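Local coordinates for M157 (Murid herpesvirus 1, PDB 2NYK), which serves as a mouse cytomegalovirus ligand for Ly49 natural killer cell receptors and has an MHC class I-like fold, at residues A[18-23]-A[102-107]; A[62-67]-A[165-170]. The protein carries 1 engineered substitution. All coordinates share one frame; numbering follows the deposited sequence.

Contact 1 (A[18-23]-A[102-107]); sequences QFTFTM and ACLFLG
Phe21, Thr22 and Met23 pair with Phe105, Leu104 and Cys103 as neighbouring antiparallel strands in the seven-stranded sheet of the MHC class I-like platform. Two hydrogen-bonded pairs flank the non-hydrogen-bonded pair Thr22–Leu104. Phe105 N donates to Phe21 O at 2.8 Å, and Met23 and Cys103 exchange bonds both ways, Met23 N to Cys103 O and Cys103 N to Met23 O. At the pair in the middle, Thr22 CA comes to 3.0 Å from Cys103 O in a CA-H...O contact. On one face, Phe105 carries the side-chain packing. Its CD2 lies over a face of the Phe21 ring, 3.7 Å from CE1, with the two ring planes inclined at 49°. Met23 CB meets CE2 of Phe105 at the ring edge, 3.4 Å away and in the ring plane. Met23 CG stands anti to the backbone N (chi1 -171°), and the chain then bends at chi3, its CE reaching the edge of the Phe21 ring. On the face of Thr22 and Leu104, Leu104 CD1 touches Thr22 CG2, and it also meets Thr20 CG2 just before the strand; Leu106 CD1 lies 3.4 Å from Thr20 OG1. Beyond the paired strands one water is bonded to Thr20 OG1 and accepts from Gly107 N at 2.8 Å. Helix 157-173 reaches the contact through Ile160, which touches Met23, and through Lys161 NZ, which bonds Phe19 O and Gly107 O. Ile153 of helix 148-154 packs on Cys103 and Phe105, while Cys103 is disulfide-bonded to Cys112 of the next strand, 109-118.

Contact 2 (A[62-67]-A[165-170]); sequences ICPDVS and RSTVQK
Thr167, about one helical turn before Lys170, meets Ile62, Cys63 and Pro64 where loop 62-67 runs past helix 157-173. Preceding it, Arg165 takes no part in the loop contact and forms a salt bridge through NE to Asp16 of helix 9-18; its NH1 donates to Gln169 OE1 at 3.2 Å, tilted 35° from the amide carbonyl plane. Ser166 OG receives a weak bond from Lys170 NZ. Thr167 then does most of the work. OG1 stands anti to its own carbonyl carbon (chi1 -62°) and donates to Ile62 O at 2.7 Å, in the carbonyl plane and on a lone pair. Pro64 CD approaches the same hydroxyl oxygen at 3.3 Å, while Thr167 CG2 lies 3.9 Å from Cys63 CA and 4.0 Å from Cys63 SG. The contact thus joins a helix of the MHC class I-like platform to the irregular segment linking strand 58-59 to helix 71-90, close to the Cys60–Cys63 disulfide. Trp164 of the same helix also packs on Cys63 and Pro64. Val168 points away from the loop. Lys170 closes the segment: its CB meets Ile62 CD1 at 3.9 Å, the two side chains crossing, and its chain bends at chi4 (73°), bringing NZ to a water that accepts from it at 2.9 Å and donates weakly to Ile62 O.

In the fold
Helix 157-173 connects the two contacts, whose centres lie 14 Å apart. While Thr167 and Lys170 meet the loop of contact 2, Arg165, Val168 and Gln169 pack against the start of contact 1: Phe19 CZ lies 3.5 Å from Gln169 CG, and Phe19 CE2 is 3.6 Å from Val168 CG1. Val168 CG2 also reaches Phe21 CD1 at 3.8 Å. The helix thus serves the loop with one set of side chains and, with another, Phe19 before the strand and Phe21 on it. The side chains of Phe19 and Lys170 lie about 11 and 12 Å from N-acetylglucosamine of glycan attached to the protein, which marks no binding pocket.

Contact 1 (A[18-23]-A[102-107])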
loop_
_atom_site.group_PDB
_atom_site.type_symbol
_atom_site.label_atom_id
_atom_site.label_comp_id
_atom_site.label_asym_id
_atom_site.label_seq_id
_atom_site.Cartn_x
_atom_site.Cartn_y
_atom_site.Cartn_z
ATOM N N GLN A 18 -20.296 7.219 -4.207
ATOM C CA GLN A 18 -20.355 7.376 -2.755
ATOM C C GLN A 18 -19.117 6.875 -1.995
ATOM O O GLN A 18 -18.779 7.418 -0.943
ATOM C CB GLN A 18 -21.613 6.727 -2.179
ATOM C CG GLN A 18 -22.036 7.338 -0.836
ATOM C CD GLN A 18 -22.326 8.852 -0.927
ATOM O OE1 GLN A 18 -22.892 9.344 -1.912
ATOM N NE2 GLN A 18 -21.918 9.585 0.105
ATOM N N PHE A 19 -18.455 5.860 -2.530
ATOM C CA PHE A 19 -17.312 5.247 -1.863
ATOM C C PHE A 19 -16.036 6.096 -1.928
ATOM O O PHE A 19 -15.506 6.357 -3.010
ATOM C CB PHE A 19 -17.059 3.845 -2.421
ATOM C CG PHE A 19 -15.989 3.098 -1.691
ATOM C CD1 PHE A 19 -16.155 2.752 -0.351
ATOM C CD2 PHE A 19 -14.807 2.761 -2.336
ATOM C CE1 PHE A 19 -15.150 2.064 0.341
ATOM C CE2 PHE A 19 -13.810 2.078 -1.667
ATOM C CZ PHE A 19 -13.975 1.726 -0.334
ATOM N N THR A 20 -15.562 6.522 -0.757
ATOM C CA THR A 20 -14.362 7.343 -0.621
ATOM C C THR A 20 -13.120 6.489 -0.340
ATOM O O THR A 20 -13.167 5.511 0.428
ATOM C CB THR A 20 -14.556 8.419 0.499
ATOM O OG1 THR A 20 -15.615 9.304 0.118
ATOM C CG2 THR A 20 -13.278 9.244 0.732
ATOM N N PHE A 21 -12.017 6.846 -0.996
ATOM C CA PHE A 21 -10.736 6.151 -0.815
ATOM C C PHE A 21 -9.599 6.935 -1.448
ATOM O O PHE A 21 -9.834 7.890 -2.164
ATOM C CB PHE A 21 -10.789 4.711 -1.346
ATOM C CG PHE A 21 -10.812 4.586 -2.869
ATOM C CD1 PHE A 21 -9.639 4.368 -3.581
ATOM C CD2 PHE A 21 -12.025 4.614 -3.570
ATOM C CE1 PHE A 21 -9.656 4.244 -4.977
ATOM C CE2 PHE A 21 -12.079 4.454 -4.950
ATOM C CZ PHE A 21 -10.885 4.268 -5.678
ATOM N N THR A 22 -8.372 6.533 -1.155
ATOM C CA THR A 22 -7.188 7.203 -1.678
ATOM C C THR A 22 -6.390 6.203 -2.506
ATOM O O THR A 22 -6.486 4.977 -2.305
ATOM C CB THR A 22 -6.279 7.780 -0.534
ATOM O OG1 THR A 22 -5.587 6.707 0.122
ATOM C CG2 THR A 22 -7.114 8.542 0.509
ATOM N N MET A 23 -5.643 6.736 -3.468
ATOM C CA MET A 23 -4.738 5.971 -4.287
ATOM C C MET A 23 -3.431 6.741 -4.341
ATOM O O MET A 23 -3.430 7.993 -4.444
ATOM C CB MET A 23 -5.311 5.755 -5.688
ATOM C CG MET A 23 -4.508 4.770 -6.553
ATOM S SD MET A 23 -5.464 4.079 -7.978
ATOM C CE MET A 23 -7.126 4.165 -7.337
ATOM N N ALA A 102 -0.416 11.397 -4.041
ATOM C CA ALA A 102 -1.265 10.819 -3.015
ATOM C C ALA A 102 -2.623 11.492 -3.183
ATOM O O ALA A 102 -2.802 12.688 -2.845
ATOM C CB ALA A 102 -0.662 11.086 -1.641
ATOM N N CYS A 103 -3.568 10.730 -3.731
ATOM C CA CYS A 103 -4.852 11.286 -4.173
ATOM C C CYS A 103 -6.051 10.758 -3.382
ATOM O O CYS A 103 -6.166 9.551 -3.144
ATOM C CB CYS A 103 -5.063 10.986 -5.661
ATOM S SG CYS A 103 -3.770 11.634 -6.724
ATOM N N LEU A 104 -6.933 11.675 -2.999
ATOM C CA LEU A 104 -8.172 11.342 -2.339
ATOM C C LEU A 104 -9.295 11.435 -3.349
ATOM O O LEU A 104 -9.471 12.474 -3.976
ATOM C CB LEU A 104 -8.440 12.325 -1.193
ATOM C CG LEU A 104 -9.806 12.311 -0.486
ATOM C CD1 LEU A 104 -10.094 10.990 0.240
ATOM C CD2 LEU A 104 -9.894 13.482 0.498
ATOM N N PHE A 105 -10.057 10.354 -3.489
ATOM C CA PHE A 105 -11.189 10.323 -4.407
ATOM C C PHE A 105 -12.463 10.537 -3.619
ATOM O O PHE A 105 -12.957 9.618 -2.976
ATOM C CB PHE A 105 -11.238 9.003 -5.179
ATOM C CG PHE A 105 -10.062 8.791 -6.084
ATOM C CD1 PHE A 105 -9.903 9.553 -7.219
ATOM C CD2 PHE A 105 -9.101 7.847 -5.790
ATOM C CE1 PHE A 105 -8.806 9.381 -8.057
ATOM C CE2 PHE A 105 -7.992 7.666 -6.629
ATOM C CZ PHE A 105 -7.848 8.430 -7.766
ATOM N N LEU A 106 -12.972 11.766 -3.658
ATOM C CA LEU A 106 -14.160 12.159 -2.916
ATOM C C LEU A 106 -15.294 12.494 -3.903
ATOM O O LEU A 106 -15.196 13.465 -4.660
ATOM C CB LEU A 106 -13.842 13.367 -2.024
ATOM C CG LEU A 106 -14.915 13.821 -1.025
ATOM C CD1 LEU A 106 -15.343 12.680 -0.104
ATOM C CD2 LEU A 106 -14.427 15.020 -0.206
ATOM N N GLY A 107 -16.354 11.682 -3.903
ATOM C CA GLY A 107 -17.365 11.779 -4.957
ATOM C C GLY A 107 -16.646 11.534 -6.260
ATOM O O GLY A 107 -15.950 10.520 -6.417
HETATM O O HOH W 1 -16.502 9.285 -2.453
#

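Contact 2 (A[62-67]-A[165-170])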
loop_
_atom_site.group_PDB
_atom_site.type_symbol
_atom_site.label_atom_id
_atom_site.label_comp_id
_atom_site.label_asym_id
_atom_site.label_seq_id
_atom_site.Cartn_x
_atom_site.Cartn_y
_atom_site.Cartn_z
ATOM N N ILE A 62 -6.829 -9.728 -6.193
ATOM C CA ILE A 62 -8.174 -9.146 -6.197
ATOM C C ILE A 62 -8.176 -7.759 -6.838
ATOM O O ILE A 62 -9.157 -7.013 -6.730
ATOM C CB ILE A 62 -8.799 -9.077 -4.768
ATOM C CG1 ILE A 62 -7.933 -8.214 -3.834
ATOM C CG2 ILE A 62 -9.016 -10.495 -4.202
ATOM C CD1 ILE A 62 -8.520 -8.041 -2.442
ATOM N N CYS A 63 -7.055 -7.411 -7.470
ATOM C CA CYS A 63 -6.905 -6.134 -8.174
ATOM C C CYS A 63 -7.456 -6.240 -9.605
ATOM O O CYS A 63 -7.464 -7.323 -10.186
ATOM C CB CYS A 63 -5.427 -5.702 -8.218
ATOM S SG CYS A 63 -4.798 -5.090 -6.634
ATOM N N PRO A 64 -7.931 -5.108 -10.171
ATOM C CA PRO A 64 -8.331 -5.147 -11.568
ATOM C C PRO A 64 -7.098 -5.338 -12.450
ATOM O O PRO A 64 -5.976 -5.042 -12.024
ATOM C CB PRO A 64 -8.953 -3.761 -11.793
ATOM C CG PRO A 64 -8.271 -2.882 -10.803
ATOM C CD PRO A 64 -8.131 -3.762 -9.581
ATOM N N ASP A 65 -7.278 -5.846 -13.658
ATOM C CA ASP A 65 -6.114 -5.959 -14.536
ATOM C C ASP A 65 -5.685 -4.560 -14.950
ATOM O O ASP A 65 -6.521 -3.704 -15.207
ATOM C CB ASP A 65 -6.407 -6.815 -15.766
ATOM C CG ASP A 65 -5.181 -6.973 -16.658
ATOM O OD1 ASP A 65 -4.140 -7.463 -16.150
ATOM O OD2 ASP A 65 -5.249 -6.580 -17.847
ATOM N N VAL A 66 -4.380 -4.319 -14.976
ATOM C CA VAL A 66 -3.850 -3.039 -15.441
ATOM C C VAL A 66 -2.999 -3.295 -16.682
ATOM O O VAL A 66 -1.843 -3.753 -16.586
ATOM C CB VAL A 66 -3.060 -2.276 -14.322
ATOM C CG1 VAL A 66 -2.578 -0.907 -14.827
ATOM C CG2 VAL A 66 -3.927 -2.114 -13.054
ATOM N N SER A 67 -3.590 -3.027 -17.846
ATOM C CA SER A 67 -2.889 -3.193 -19.118
ATOM C C SER A 67 -2.097 -1.941 -19.443
ATOM O O SER A 67 -2.238 -0.917 -18.767
ATOM C CB SER A 67 -3.883 -3.479 -20.246
ATOM O OG SER A 67 -4.723 -2.354 -20.481
ATOM N N ARG A 165 -13.101 0.325 -6.828
ATOM C CA ARG A 165 -13.966 0.303 -5.657
ATOM C C ARG A 165 -14.071 -1.075 -4.989
ATOM O O ARG A 165 -13.831 -1.199 -3.810
ATOM C CB ARG A 165 -15.368 0.821 -5.982
ATOM C CG ARG A 165 -16.315 0.604 -4.835
ATOM C CD ARG A 165 -17.609 1.389 -4.995
ATOM N NE ARG A 165 -18.414 0.961 -6.135
ATOM C CZ ARG A 165 -19.185 -0.131 -6.166
ATOM N NH1 ARG A 165 -19.249 -0.939 -5.119
ATOM N NH2 ARG A 165 -19.913 -0.400 -7.249
ATOM N N SER A 166 -14.458 -2.091 -5.753
ATOM C CA SER A 166 -14.621 -3.436 -5.216
ATOM C C SER A 166 -13.323 -3.949 -4.567
ATOM O O SER A 166 -13.357 -4.535 -3.502
ATOM C CB SER A 166 -15.071 -4.382 -6.332
ATOM O OG SER A 166 -15.095 -5.723 -5.872
ATOM N N THR A 167 -12.189 -3.719 -5.222
ATOM C CA THR A 167 -10.876 -4.115 -4.690
ATOM C C THR A 167 -10.614 -3.457 -3.345
ATOM O O THR A 167 -10.236 -4.117 -2.397
ATOM C CB THR A 167 -9.747 -3.766 -5.691
ATOM O OG1 THR A 167 -9.976 -4.497 -6.895
ATOM C CG2 THR A 167 -8.360 -4.139 -5.119
ATOM N N VAL A 168 -10.880 -2.162 -3.245
ATOM C CA VAL A 168 -10.591 -1.420 -2.028
ATOM C C VAL A 168 -11.504 -1.814 -0.857
ATOM O O VAL A 168 -11.069 -1.857 0.283
ATOM C CB VAL A 168 -10.700 0.094 -2.280
ATOM C CG1 VAL A 168 -10.513 0.857 -0.976
ATOM C CG2 VAL A 168 -9.659 0.532 -3.305
ATOM N N GLN A 169 -12.774 -2.076 -1.139
ATOM C CA GLN A 169 -13.704 -2.544 -0.114
ATOM C C GLN A 169 -13.250 -3.913 0.422
ATOM O O GLN A 169 -13.240 -4.138 1.626
ATOM C CB GLN A 169 -15.149 -2.581 -0.669
ATOM C CG GLN A 169 -15.617 -1.197 -1.188
ATOM C CD GLN A 169 -17.084 -1.142 -1.647
ATOM O OE1 GLN A 169 -17.482 -1.816 -2.598
ATOM N NE2 GLN A 169 -17.880 -0.304 -0.978
ATOM N N LYS A 170 -12.855 -4.809 -0.470
ATOM C CA LYS A 170 -12.354 -6.135 -0.051
ATOM C C LYS A 170 -11.092 -6.027 0.802
ATOM O O LYS A 170 -10.976 -6.685 1.838
ATOM C CB LYS A 170 -12.049 -7.013 -1.253
ATOM C CG LYS A 170 -13.257 -7.443 -2.034
ATOM C CD LYS A 170 -12.864 -8.522 -3.035
ATOM C CE LYS A 170 -14.088 -9.148 -3.700
ATOM N NZ LYS A 170 -14.753 -8.254 -4.689
HETATM O O HOH W 2 -12.424 -7.772 -6.290
#